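Local atomic coordinates of PROBABLE CHAIN-FATTY-ACID-CoA LIGASE FADD13 (Mycobacterium tuberculosis, PDB entry 3T5C), a protein that belongs to the AMP-binding enzyme family of the ANL clan and is represented here by its large N-terminal domain. Residues N36-R41 and S64-C69; L88-V93 and A112-A117; D156-I161 and V175-S180; L303-G308 and I357-Y362. One frame throughout, in Å; residues are numbered along the deposited sequence.

Contact 1. Residues N36-R41 and S64-C69; sequences NALANR and SVEFCC
L38 and C69 carry the apolar part of this buried helix-to-helix contact. The methyl CD1 of L38 rests on the sulfur of C69 (CD1 to SG 3.5 Å), and L38 CB approaches the same SG to 3.8 Å, which places the thiol against both the root and one branch of the leucine. With CG turned away from its backbone N (chi1 -154°), L38 extends CD1 far enough to reach V65 as well, 4.1 Å from its CB. One methyl therefore spans two successive turns of the facing helix. Beside it the packing is backbone against side chain: C69 CB lies 3.7 Å from A39 CA, and the small methyl of A39 lets the two CA atoms of this pair come within 4.2 Å.

The short axes cross at -67°, 9.1 Å apart. Helix 65-77 is the connection of a beta-alpha-beta crossover between the parallel strands 56-60 and 80-83, whereas helix 32-48 runs from strand 28-31 of the larger mixed sheet toward strand 56-60, so the contact lies where the two sheets are connected. M30 of strand 28-31 touches both L38 and V65.

S64 caps the start of helix 65-77, its OG accepting from F67 N at 3.1 Å, and C69 N bonds to V65 O. On helix 32-48 the guanidinium of R41 folds back, with L38 CA above one face, toward its rim. The side chains of N36 and N40 leave the backbone on the side away from segment 64-69; their OD1 atoms accept from K76 NZ, further along helix 65-77, and their ND2 groups donate to E148.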
loop_
_atom_site.group_PDB
_atom_site.type_symbol
_atom_site.label_atom_id
_atom_site.label_comp_id
_atom_site.label_asym_id
_atom_site.label_seq_id
_atom_site.Cartn_x
_atom_site.Cartn_y
_atom_site.Cartn_z
ATOM N N ASN A 36 16.630 -4.741 6.347
ATOM C CA ASN A 36 17.340 -3.665 5.661
ATOM C C ASN A 36 18.499 -4.269 4.872
ATOM O O ASN A 36 18.858 -3.777 3.796
ATOM C CB ASN A 36 17.889 -2.647 6.660
ATOM C CG ASN A 36 18.517 -1.446 5.979
ATOM O OD1 ASN A 36 17.842 -0.688 5.276
ATOM N ND2 ASN A 36 19.818 -1.259 6.188
ATOM N N ALA A 37 19.088 -5.335 5.408
ATOM C CA ALA A 37 20.189 -5.990 4.718
ATOM C C ALA A 37 19.653 -6.682 3.471
ATOM O O ALA A 37 20.293 -6.650 2.423
ATOM C CB ALA A 37 20.878 -7.007 5.630
ATOM N N LEU A 38 18.478 -7.302 3.593
ATOM C CA LEU A 38 17.856 -8.007 2.474
ATOM C C LEU A 38 17.466 -6.989 1.397
ATOM O O LEU A 38 17.491 -7.294 0.203
ATOM C CB LEU A 38 16.606 -8.765 2.938
ATOM C CG LEU A 38 16.146 -10.012 2.166
ATOM C CD1 LEU A 38 14.627 -10.047 2.166
ATOM C CD2 LEU A 38 16.672 -10.020 0.734
ATOM N N ALA A 39 17.095 -5.787 1.834
ATOM C CA ALA A 39 16.730 -4.707 0.927
ATOM C C ALA A 39 17.961 -4.294 0.123
ATOM O O ALA A 39 17.863 -4.018 -1.075
ATOM C CB ALA A 39 16.212 -3.517 1.714
ATOM N N ASN A 40 19.116 -4.248 0.789
ATOM C CA ASN A 40 20.362 -3.870 0.130
ATOM C C ASN A 40 20.792 -4.914 -0.888
ATOM O O ASN A 40 21.371 -4.574 -1.915
ATOM C CB ASN A 40 21.488 -3.672 1.143
ATOM C CG ASN A 40 21.319 -2.416 1.964
ATOM O OD1 ASN A 40 20.590 -1.497 1.581
ATOM N ND2 ASN A 40 22.012 -2.358 3.098
ATOM N N ARG A 41 20.523 -6.184 -0.596
ATOM C CA ARG A 41 20.875 -7.246 -1.525
ATOM C C ARG A 41 19.922 -7.183 -2.722
ATOM O O ARG A 41 20.299 -7.509 -3.848
ATOM C CB ARG A 41 20.796 -8.614 -0.840
ATOM C CG ARG A 41 21.808 -8.784 0.304
ATOM C CD ARG A 41 22.034 -10.251 0.673
ATOM N NE ARG A 41 20.869 -10.894 1.280
ATOM C CZ ARG A 41 20.489 -10.731 2.548
ATOM N NH1 ARG A 41 21.184 -9.937 3.355
ATOM N NH2 ARG A 41 19.415 -11.366 3.012
ATOM N N SER A 64 5.449 -11.146 0.522
ATOM C CA SER A 64 6.651 -11.754 1.086
ATOM C C SER A 64 7.635 -10.669 1.481
ATOM O O SER A 64 7.457 -9.514 1.116
ATOM C CB SER A 64 7.308 -12.659 0.053
ATOM O OG SER A 64 7.720 -11.884 -1.058
ATOM N N VAL A 65 8.678 -11.041 2.223
ATOM C CA VAL A 65 9.689 -10.072 2.636
ATOM C C VAL A 65 10.401 -9.562 1.396
ATOM O O VAL A 65 10.825 -8.411 1.339
ATOM C CB VAL A 65 10.788 -10.681 3.534
ATOM C CG1 VAL A 65 11.207 -9.654 4.586
ATOM C CG2 VAL A 65 10.318 -11.971 4.155
ATOM N N GLU A 66 10.550 -10.447 0.417
ATOM C CA GLU A 66 11.214 -10.112 -0.835
ATOM C C GLU A 66 10.445 -9.028 -1.585
ATOM O O GLU A 66 11.044 -8.103 -2.131
ATOM C CB GLU A 66 11.354 -11.362 -1.708
ATOM C CG GLU A 66 10.603 -12.578 -1.182
ATOM C CD GLU A 66 11.504 -13.595 -0.511
ATOM O OE1 GLU A 66 12.201 -13.252 0.461
ATOM O OE2 GLU A 66 11.510 -14.755 -0.967
ATOM N N PHE A 67 9.119 -9.139 -1.598
ATOM C CA PHE A 67 8.278 -8.154 -2.273
ATOM C C PHE A 67 8.577 -6.793 -1.656
ATOM O O PHE A 67 8.816 -5.813 -2.367
ATOM C CB PHE A 67 6.792 -8.520 -2.097
ATOM C CG PHE A 67 5.839 -7.690 -2.933
ATOM C CD1 PHE A 67 4.829 -8.309 -3.668
ATOM C CD2 PHE A 67 5.932 -6.304 -2.977
ATOM C CE1 PHE A 67 3.927 -7.555 -4.435
ATOM C CE2 PHE A 67 5.034 -5.542 -3.743
ATOM C CZ PHE A 67 4.035 -6.170 -4.469
ATOM N N CYS A 68 8.584 -6.744 -0.326
ATOM C CA CYS A 68 8.847 -5.501 0.387
ATOM C C CYS A 68 10.256 -4.983 0.156
ATOM O O CYS A 68 10.447 -3.815 -0.180
ATOM C CB CYS A 68 8.625 -5.682 1.895
ATOM S SG CYS A 68 6.914 -6.037 2.367
ATOM N N CYS A 69 11.241 -5.856 0.342
ATOM C CA CYS A 69 12.635 -5.469 0.187
ATOM C C CYS A 69 12.993 -5.082 -1.244
ATOM O O CYS A 69 13.842 -4.222 -1.461
ATOM C CB CYS A 69 13.532 -6.593 0.701
ATOM S SG CYS A 69 13.374 -6.817 2.512
#

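Contact 2. Residues L88-V93 and A112-A117; sequences LAAPEV and APVIDA
V114 and A90 meet at the centre of this surface contact, where methyl CG2 of V114 lies against the backbone at the start of helix 90-100. It comes within 3.7 Å of A90 CA and 3.8 Å of A90 N. Two further methyl contacts flank it: A90 CB meets A117 CB at 3.9 Å, one turn further along the second helix, while V93 CG2 meets V114 CG2 at 4.2 Å, the two valine side chains crossing at about a right angle. Apart from the valine branches, only alanine methyls and main chain are involved, and A90 CB also nears the carbonyl oxygen of V114.

The rotamer of V114 directs this contact: CG1 takes the position between backbone N and carbonyl carbon (chi1 51°), and CG2 is sent out toward A90. Helix 90-100 lies in the connection from strand 80-83 to strand 104-107 of a four-stranded parallel sheet, and helix 112-118 lies in the next connection, from 104-107 to 130-132; the two helices thus belong to successive strand connections of this alpha/beta sheet. A89 is the N-cap of the first, with V93 N bonded to A89 O at 3.1 Å. In the second, A117 N donates to P113 O. Farther out, A90 and V93 both touch I118. V93 and I115 pack on L60 of strand 56-60, and I115 also reaches V105 and Y107 on strand 104-107.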
loop_
_atom_site.group_PDB
_atom_site.type_symbol
_atom_site.label_atom_id
_atom_site.label_comp_id
_atom_site.label_asym_id
_atom_site.label_seq_id
_atom_site.Cartn_x
_atom_site.Cartn_y
_atom_site.Cartn_z
ATOM N N LEU A 88 -4.621 -10.601 -12.554
ATOM C CA LEU A 88 -4.918 -10.121 -13.898
ATOM C C LEU A 88 -4.554 -11.193 -14.921
ATOM O O LEU A 88 -3.775 -12.100 -14.624
ATOM C CB LEU A 88 -4.126 -8.849 -14.197
ATOM C CG LEU A 88 -4.520 -7.574 -13.456
ATOM C CD1 LEU A 88 -3.568 -6.459 -13.841
ATOM C CD2 LEU A 88 -5.958 -7.201 -13.795
ATOM N N ALA A 89 -5.124 -11.089 -16.120
ATOM C CA ALA A 89 -4.835 -12.046 -17.190
ATOM C C ALA A 89 -3.628 -11.552 -17.983
ATOM O O ALA A 89 -3.298 -10.367 -17.947
ATOM C CB ALA A 89 -6.046 -12.196 -18.111
ATOM N N ALA A 90 -2.983 -12.466 -18.704
ATOM C CA ALA A 90 -1.800 -12.147 -19.498
ATOM C C ALA A 90 -1.903 -10.854 -20.314
ATOM O O ALA A 90 -0.962 -10.056 -20.346
ATOM C CB ALA A 90 -1.470 -13.317 -20.411
ATOM N N PRO A 91 -3.038 -10.634 -20.999
ATOM C CA PRO A 91 -3.189 -9.413 -21.796
ATOM C C PRO A 91 -3.079 -8.122 -20.984
ATOM O O PRO A 91 -2.423 -7.168 -21.407
ATOM C CB PRO A 91 -4.570 -9.582 -22.424
ATOM C CG PRO A 91 -4.656 -11.063 -22.617
ATOM C CD PRO A 91 -4.115 -11.593 -21.304
ATOM N N GLU A 92 -3.721 -8.090 -19.820
ATOM C CA GLU A 92 -3.688 -6.899 -18.979
ATOM C C GLU A 92 -2.325 -6.692 -18.335
ATOM O O GLU A 92 -1.903 -5.556 -18.128
ATOM C CB GLU A 92 -4.781 -6.970 -17.904
ATOM C CG GLU A 92 -6.195 -6.822 -18.454
ATOM C CD GLU A 92 -6.549 -7.915 -19.451
ATOM O OE1 GLU A 92 -6.678 -9.087 -19.031
ATOM O OE2 GLU A 92 -6.683 -7.603 -20.657
ATOM N N VAL A 93 -1.639 -7.786 -18.021
ATOM C CA VAL A 93 -0.314 -7.690 -17.419
ATOM C C VAL A 93 0.670 -7.209 -18.479
ATOM O O VAL A 93 1.628 -6.496 -18.180
ATOM C CB VAL A 93 0.174 -9.052 -16.865
ATOM C CG1 VAL A 93 1.619 -8.945 -16.404
ATOM C CG2 VAL A 93 -0.696 -9.477 -15.699
ATOM N N ALA A 112 3.973 -17.835 -12.938
ATOM C CA ALA A 112 4.753 -18.431 -14.017
ATOM C C ALA A 112 3.887 -18.595 -15.263
ATOM O O ALA A 112 4.239 -18.111 -16.337
ATOM C CB ALA A 112 5.322 -19.777 -13.586
ATOM N N PRO A 113 2.734 -19.272 -15.135
ATOM C CA PRO A 113 1.876 -19.449 -16.306
ATOM C C PRO A 113 1.556 -18.150 -17.042
ATOM O O PRO A 113 1.666 -18.085 -18.261
ATOM C CB PRO A 113 0.637 -20.116 -15.719
ATOM C CG PRO A 113 1.226 -20.975 -14.634
ATOM C CD PRO A 113 2.191 -20.009 -13.978
ATOM N N VAL A 114 1.171 -17.112 -16.307
ATOM C CA VAL A 114 0.835 -15.843 -16.938
ATOM C C VAL A 114 2.024 -15.190 -17.656
ATOM O O VAL A 114 1.843 -14.545 -18.682
ATOM C CB VAL A 114 0.217 -14.854 -15.910
ATOM C CG1 VAL A 114 1.098 -14.745 -14.693
ATOM C CG2 VAL A 114 0.028 -13.489 -16.544
ATOM N N ILE A 115 3.230 -15.365 -17.119
ATOM C CA ILE A 115 4.436 -14.804 -17.726
ATOM C C ILE A 115 4.834 -15.600 -18.969
ATOM O O ILE A 115 5.206 -15.014 -19.989
ATOM C CB ILE A 115 5.633 -14.805 -16.733
ATOM C CG1 ILE A 115 5.446 -13.716 -15.672
ATOM C CG2 ILE A 115 6.940 -14.593 -17.484
ATOM C CD1 ILE A 115 5.390 -12.303 -16.236
ATOM N N ASP A 116 4.774 -16.931 -18.878
ATOM C CA ASP A 116 5.121 -17.789 -20.012
ATOM C C ASP A 116 4.216 -17.427 -21.179
ATOM O O ASP A 116 4.647 -17.417 -22.331
ATOM C CB ASP A 116 4.930 -19.274 -19.680
ATOM C CG ASP A 116 5.882 -19.766 -18.598
ATOM O OD1 ASP A 116 6.969 -19.166 -18.434
ATOM O OD2 ASP A 116 5.547 -20.767 -17.925
ATOM N N ALA A 117 2.957 -17.138 -20.866
ATOM C CA ALA A 117 1.979 -16.757 -21.873
ATOM C C ALA A 117 2.427 -15.471 -22.571
ATOM O O ALA A 117 2.476 -15.417 -23.802
ATOM C CB ALA A 117 0.615 -16.553 -21.230
#

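Contact 3. Residues D156-I161 and V175-S180; sequences DDNLFI and VHTHES
L159 N donates to H176 O at 2.7 Å and F160 N to H176 O at 3.0 Å, forming a classic beta bulge between antiparallel strands; H176 N returns a bond to F160 O at 2.7 Å. L159 N lies in the plane of the shared carbonyl, while F160 N is tilted 33° out of it. The chi1 of L159 (-155°) lays CG beside its own carbonyl carbon and over the centre of one face of the H178 imidazole, a CH-pi contact of 3.7 Å from CG to the ring centroid. D157 O lies at the ring edge, 3.4 Å from H178 CD2, and H178 ND1 is bonded to I4 N. T177 and S180 form a capping box where strand turns into helix: S180 N donates to T177 OG1, and T177 N to S180 OG at 2.8 Å. The same S180 OG hydrogen-bonds H176 ND1. A water links T177 OG1, at 2.7 Å, weakly to D156 OD1. The hairpin 158-164/172-177 is extended by the short, weakly bonded strand 361-362 next to 172-177, while L159 and I161 make backbone bonds to A81 of strand 80-83. F160 packs against L212 and I216 of helix 209-221, and V181 of helix 178-191 touches L159, F160 and H176.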
loop_
_atom_site.group_PDB
_atom_site.type_symbol
_atom_site.label_atom_id
_atom_site.label_comp_id
_atom_site.label_asym_id
_atom_site.label_seq_id
_atom_site.Cartn_x
_atom_site.Cartn_y
_atom_site.Cartn_z
ATOM N N ASP A 156 11.082 14.396 -4.959
ATOM C CA ASP A 156 10.258 14.309 -6.159
ATOM C C ASP A 156 10.561 13.198 -7.156
ATOM O O ASP A 156 9.888 13.089 -8.179
ATOM C CB ASP A 156 10.299 15.640 -6.892
ATOM C CG ASP A 156 8.968 16.327 -6.887
ATOM O OD1 ASP A 156 8.044 15.817 -7.561
ATOM O OD2 ASP A 156 8.848 17.366 -6.200
ATOM N N ASP A 157 11.567 12.380 -6.880
ATOM C CA ASP A 157 11.898 11.293 -7.790
ATOM C C ASP A 157 10.790 10.257 -7.788
ATOM O O ASP A 157 10.248 9.926 -6.728
ATOM C CB ASP A 157 13.229 10.640 -7.391
ATOM C CG ASP A 157 14.427 11.533 -7.692
ATOM O OD1 ASP A 157 14.262 12.447 -8.525
ATOM O OD2 ASP A 157 15.520 11.322 -7.111
ATOM N N ASN A 158 10.446 9.748 -8.971
ATOM C CA ASN A 158 9.399 8.740 -9.069
ATOM C C ASN A 158 9.821 7.541 -8.235
ATOM O O ASN A 158 11.009 7.197 -8.182
ATOM C CB ASN A 158 9.174 8.278 -10.520
ATOM C CG ASN A 158 8.716 9.399 -11.439
ATOM O OD1 ASN A 158 8.167 10.410 -10.996
ATOM N ND2 ASN A 158 8.920 9.209 -12.735
ATOM N N LEU A 159 8.842 6.897 -7.605
ATOM C CA LEU A 159 9.102 5.739 -6.766
ATOM C C LEU A 159 8.202 4.578 -7.161
ATOM O O LEU A 159 8.653 3.439 -7.222
ATOM C CB LEU A 159 8.845 6.089 -5.294
ATOM C CG LEU A 159 9.562 5.303 -4.182
ATOM C CD1 LEU A 159 8.784 5.467 -2.894
ATOM C CD2 LEU A 159 9.694 3.838 -4.519
ATOM N N PHE A 160 6.924 4.880 -7.410
ATOM C CA PHE A 160 5.934 3.861 -7.770
ATOM C C PHE A 160 5.007 4.287 -8.902
ATOM O O PHE A 160 4.666 5.460 -9.032
ATOM C CB PHE A 160 4.991 3.539 -6.596
ATOM C CG PHE A 160 5.618 2.797 -5.449
ATOM C CD1 PHE A 160 5.819 3.435 -4.222
ATOM C CD2 PHE A 160 5.946 1.444 -5.562
ATOM C CE1 PHE A 160 6.338 2.729 -3.114
ATOM C CE2 PHE A 160 6.463 0.731 -4.460
ATOM C CZ PHE A 160 6.656 1.379 -3.237
ATOM N N ILE A 161 4.584 3.308 -9.697
ATOM C CA ILE A 161 3.597 3.536 -10.745
ATOM C C ILE A 161 2.564 2.456 -10.429
ATOM O O ILE A 161 2.821 1.265 -10.596
ATOM C CB ILE A 161 4.140 3.311 -12.179
ATOM C CG1 ILE A 161 5.305 4.269 -12.463
ATOM C CG2 ILE A 161 3.004 3.539 -13.188
ATOM C CD1 ILE A 161 5.864 4.151 -13.864
ATOM N N VAL A 175 1.593 7.691 -10.799
ATOM C CA VAL A 175 2.983 7.811 -10.378
ATOM C C VAL A 175 3.129 8.537 -9.051
ATOM O O VAL A 175 2.663 9.659 -8.882
ATOM C CB VAL A 175 3.893 8.517 -11.447
ATOM C CG1 VAL A 175 3.542 8.039 -12.851
ATOM C CG2 VAL A 175 3.779 10.012 -11.346
ATOM N N HIS A 176 3.776 7.859 -8.111
ATOM C CA HIS A 176 4.036 8.404 -6.786
ATOM C C HIS A 176 5.537 8.581 -6.565
ATOM O O HIS A 176 6.364 7.861 -7.125
ATOM C CB HIS A 176 3.438 7.499 -5.709
ATOM C CG HIS A 176 2.014 7.823 -5.388
ATOM N ND1 HIS A 176 1.637 9.019 -4.811
ATOM C CD2 HIS A 176 0.872 7.124 -5.589
ATOM C CE1 HIS A 176 0.323 9.043 -4.674
ATOM N NE2 HIS A 176 -0.165 7.906 -5.138
ATOM N N THR A 177 5.869 9.556 -5.735
ATOM C CA THR A 177 7.250 9.884 -5.450
ATOM C C THR A 177 7.647 9.523 -4.014
ATOM O O THR A 177 6.817 9.096 -3.212
ATOM C CB THR A 177 7.456 11.381 -5.659
ATOM O OG1 THR A 177 6.683 12.100 -4.684
ATOM C CG2 THR A 177 6.993 11.790 -7.072
ATOM N N HIS A 178 8.925 9.695 -3.699
ATOM C CA HIS A 178 9.401 9.413 -2.355
ATOM C C HIS A 178 8.656 10.367 -1.426
ATOM O O HIS A 178 8.183 9.972 -0.356
ATOM C CB HIS A 178 10.918 9.636 -2.274
ATOM C CG HIS A 178 11.717 8.574 -2.964
ATOM N ND1 HIS A 178 12.290 7.517 -2.288
ATOM C CD2 HIS A 178 11.980 8.367 -4.277
ATOM C CE1 HIS A 178 12.869 6.705 -3.154
ATOM N NE2 HIS A 178 12.694 7.196 -4.368
ATOM N N GLU A 179 8.516 11.616 -1.859
ATOM C CA GLU A 179 7.824 12.612 -1.048
ATOM C C GLU A 179 6.309 12.381 -0.915
ATOM O O GLU A 179 5.743 12.625 0.154
ATOM C CB GLU A 179 8.081 14.017 -1.590
ATOM C CG GLU A 179 7.369 15.107 -0.809
ATOM C CD GLU A 179 7.846 15.223 0.644
ATOM O OE1 GLU A 179 7.134 15.863 1.453
ATOM O OE2 GLU A 179 8.931 14.692 0.978
ATOM N N SER A 180 5.644 11.916 -1.969
ATOM C CA SER A 180 4.205 11.689 -1.846
ATOM C C SER A 180 3.954 10.458 -0.961
ATOM O O SER A 180 3.037 10.449 -0.140
ATOM C CB SER A 180 3.530 11.532 -3.223
ATOM O OG SER A 180 3.866 10.320 -3.869
HETATM O O HOH W 1 6.581 14.790 -4.881
#

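Contact 4. Residues L303-G308 and I357-Y362; sequences LTESCG and ILLKEY
The loop that follows strand 296-302 carries the Thr-Glu pair of the YxxTE signature common in ANL enzymes, and here its E305 is joined to segment 357-362 by main chain and side chain. E305 O accepts from L359 N at 2.9 Å, nearly in line with the carbonyl bond, and L358 CA adds a CH...O contact of 3.4 Å to the same E305 O. Bent at chi2 (83°), the glutamate brings OE1 to the edge of the Y362 ring, where Y362 OH donates to it at 2.9 Å; the carboxylate and ring planes are 85° apart. L359 CD2 lies over the centre of one ring face, and K172 makes a cation-pi contact with the ring. Next to E305 along the loop, I357 CD1 touches S306 O at 3.4 Å and C307 CB approaches I357 O at 3.5 Å. The loop also holds itself: L303 O accepts from S306 N and G308 N on opposite faces of its plane, and S306 OG accepts from L303 N while bonding to G309 O. Y362 OH meets the anti lone pair of E305 OE1; the L359 bond fixes the main chain at E305, while that from Y362 holds the carboxylate and would limit its rotation.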
loop_
_atom_site.group_PDB
_atom_site.type_symbol
_atom_site.label_atom_id
_atom_site.label_comp_id
_atom_site.label_asym_id
_atom_site.label_seq_id
_atom_site.Cartn_x
_atom_site.Cartn_y
_atom_site.Cartn_z
ATOM N N LEU A 303 -7.952 7.045 -2.502
ATOM C CA LEU A 303 -7.795 6.724 -3.915
ATOM C C LEU A 303 -6.345 6.342 -4.161
ATOM O O LEU A 303 -5.468 6.670 -3.363
ATOM C CB LEU A 303 -8.140 7.943 -4.774
ATOM C CG LEU A 303 -9.578 8.459 -4.677
ATOM C CD1 LEU A 303 -9.717 9.784 -5.408
ATOM C CD2 LEU A 303 -10.511 7.415 -5.265
ATOM N N THR A 304 -6.087 5.646 -5.262
ATOM C CA THR A 304 -4.719 5.280 -5.581
ATOM C C THR A 304 -3.991 6.597 -5.806
ATOM O O THR A 304 -2.816 6.742 -5.464
ATOM C CB THR A 304 -4.670 4.417 -6.845
ATOM O OG1 THR A 304 -5.377 3.199 -6.589
ATOM C CG2 THR A 304 -3.220 4.099 -7.241
ATOM N N GLU A 305 -4.724 7.564 -6.356
ATOM C CA GLU A 305 -4.204 8.897 -6.639
ATOM C C GLU A 305 -3.766 9.652 -5.383
ATOM O O GLU A 305 -2.922 10.553 -5.456
ATOM C CB GLU A 305 -5.257 9.738 -7.364
ATOM C CG GLU A 305 -5.461 9.388 -8.830
ATOM C CD GLU A 305 -6.400 8.215 -9.061
ATOM O OE1 GLU A 305 -6.830 8.041 -10.220
ATOM O OE2 GLU A 305 -6.710 7.467 -8.106
ATOM N N SER A 306 -4.361 9.310 -4.239
ATOM C CA SER A 306 -4.013 9.965 -2.981
ATOM C C SER A 306 -3.160 9.024 -2.135
ATOM O O SER A 306 -3.106 9.149 -0.919
ATOM C CB SER A 306 -5.275 10.377 -2.205
ATOM O OG SER A 306 -6.047 9.241 -1.850
ATOM N N CYS A 307 -2.515 8.074 -2.808
ATOM C CA CYS A 307 -1.612 7.106 -2.184
ATOM C C CYS A 307 -2.235 6.341 -1.025
ATOM O O CYS A 307 -1.553 5.990 -0.059
ATOM C CB CYS A 307 -0.336 7.818 -1.708
ATOM S SG CYS A 307 1.123 6.745 -1.594
ATOM N N GLY A 308 -3.535 6.084 -1.131
ATOM C CA GLY A 308 -4.230 5.350 -0.095
ATOM C C GLY A 308 -4.632 6.220 1.077
ATOM O O GLY A 308 -5.037 5.705 2.114
ATOM N N ILE A 357 0.241 14.049 -0.398
ATOM C CA ILE A 357 0.085 12.613 -0.625
ATOM C C ILE A 357 -0.378 12.325 -2.059
ATOM O O ILE A 357 -0.424 11.177 -2.492
ATOM C CB ILE A 357 -0.945 12.005 0.351
ATOM C CG1 ILE A 357 -2.358 12.484 -0.018
ATOM C CG2 ILE A 357 -0.618 12.425 1.780
ATOM C CD1 ILE A 357 -3.467 11.968 0.909
ATOM N N LEU A 358 -0.717 13.374 -2.795
ATOM C CA LEU A 358 -1.204 13.214 -4.164
ATOM C C LEU A 358 -0.147 12.800 -5.185
ATOM O O LEU A 358 1.044 13.110 -5.053
ATOM C CB LEU A 358 -1.873 14.511 -4.635
ATOM C CG LEU A 358 -3.221 14.856 -3.988
ATOM C CD1 LEU A 358 -3.630 16.256 -4.402
ATOM C CD2 LEU A 358 -4.272 13.828 -4.405
ATOM N N LEU A 359 -0.609 12.087 -6.205
ATOM C CA LEU A 359 0.250 11.630 -7.283
ATOM C C LEU A 359 0.919 12.812 -7.964
ATOM O O LEU A 359 0.446 13.944 -7.876
ATOM C CB LEU A 359 -0.564 10.861 -8.332
ATOM C CG LEU A 359 -1.932 11.367 -8.844
ATOM C CD1 LEU A 359 -2.209 12.800 -8.446
ATOM C CD2 LEU A 359 -1.985 11.193 -10.357
ATOM N N LYS A 360 2.032 12.555 -8.634
ATOM C CA LYS A 360 2.695 13.622 -9.359
ATOM C C LYS A 360 1.997 13.773 -10.716
ATOM O O LYS A 360 1.778 14.883 -11.184
ATOM C CB LYS A 360 4.180 13.309 -9.571
ATOM C CG LYS A 360 4.845 14.250 -10.573
ATOM C CD LYS A 360 6.359 14.302 -10.414
ATOM C CE LYS A 360 6.991 12.960 -10.667
ATOM N NZ LYS A 360 8.473 13.033 -10.581
ATOM N N GLU A 361 1.619 12.647 -11.316
ATOM C CA GLU A 361 0.984 12.642 -12.631
ATOM C C GLU A 361 0.582 11.216 -12.996
ATOM O O GLU A 361 0.968 10.260 -12.317
ATOM C CB GLU A 361 2.008 13.111 -13.665
ATOM C CG GLU A 361 3.247 12.194 -13.637
ATOM C CD GLU A 361 4.371 12.622 -14.557
ATOM O OE1 GLU A 361 4.694 13.832 -14.587
ATOM O OE2 GLU A 361 4.947 11.737 -15.234
ATOM N N TYR A 362 -0.194 11.069 -14.067
ATOM C CA TYR A 362 -0.530 9.736 -14.550
ATOM C C TYR A 362 0.624 9.476 -15.519
ATOM O O TYR A 362 1.108 10.401 -16.164
ATOM C CB TYR A 362 -1.860 9.725 -15.311
ATOM C CG TYR A 362 -3.080 9.868 -14.431
ATOM C CD1 TYR A 362 -3.470 8.842 -13.575
ATOM C CD2 TYR A 362 -3.835 11.041 -14.445
ATOM C CE1 TYR A 362 -4.589 8.985 -12.747
ATOM C CE2 TYR A 362 -4.949 11.193 -13.631
ATOM C CZ TYR A 362 -5.319 10.165 -12.784
ATOM O OH TYR A 362 -6.418 10.323 -11.979
#

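How the contacts relate
Contacts 3 and 4 form one continuous unit, their centres 9 Å apart. K360 NZ bonds D156 O at 2.8 Å, H176 NE2 bonds T304 O at 2.9 Å, and strands 172-177 and 361-362 are neighbours in one sheet. The hairpin of contact 3 is thereby tied to the signature loop of contact 4. Contact 1 approaches contact 3 to about 6 Å between nearest atoms without touching it; helix 65-77 leads into strand 80-83, whose A81 bonds the hairpin. Contact 2 stands apart at the surface, its centre about 25 Å from that of contact 1 and 26 Å from those of contacts 3 and 4, though strand 56-60 of its sheet leads into helix 65-77.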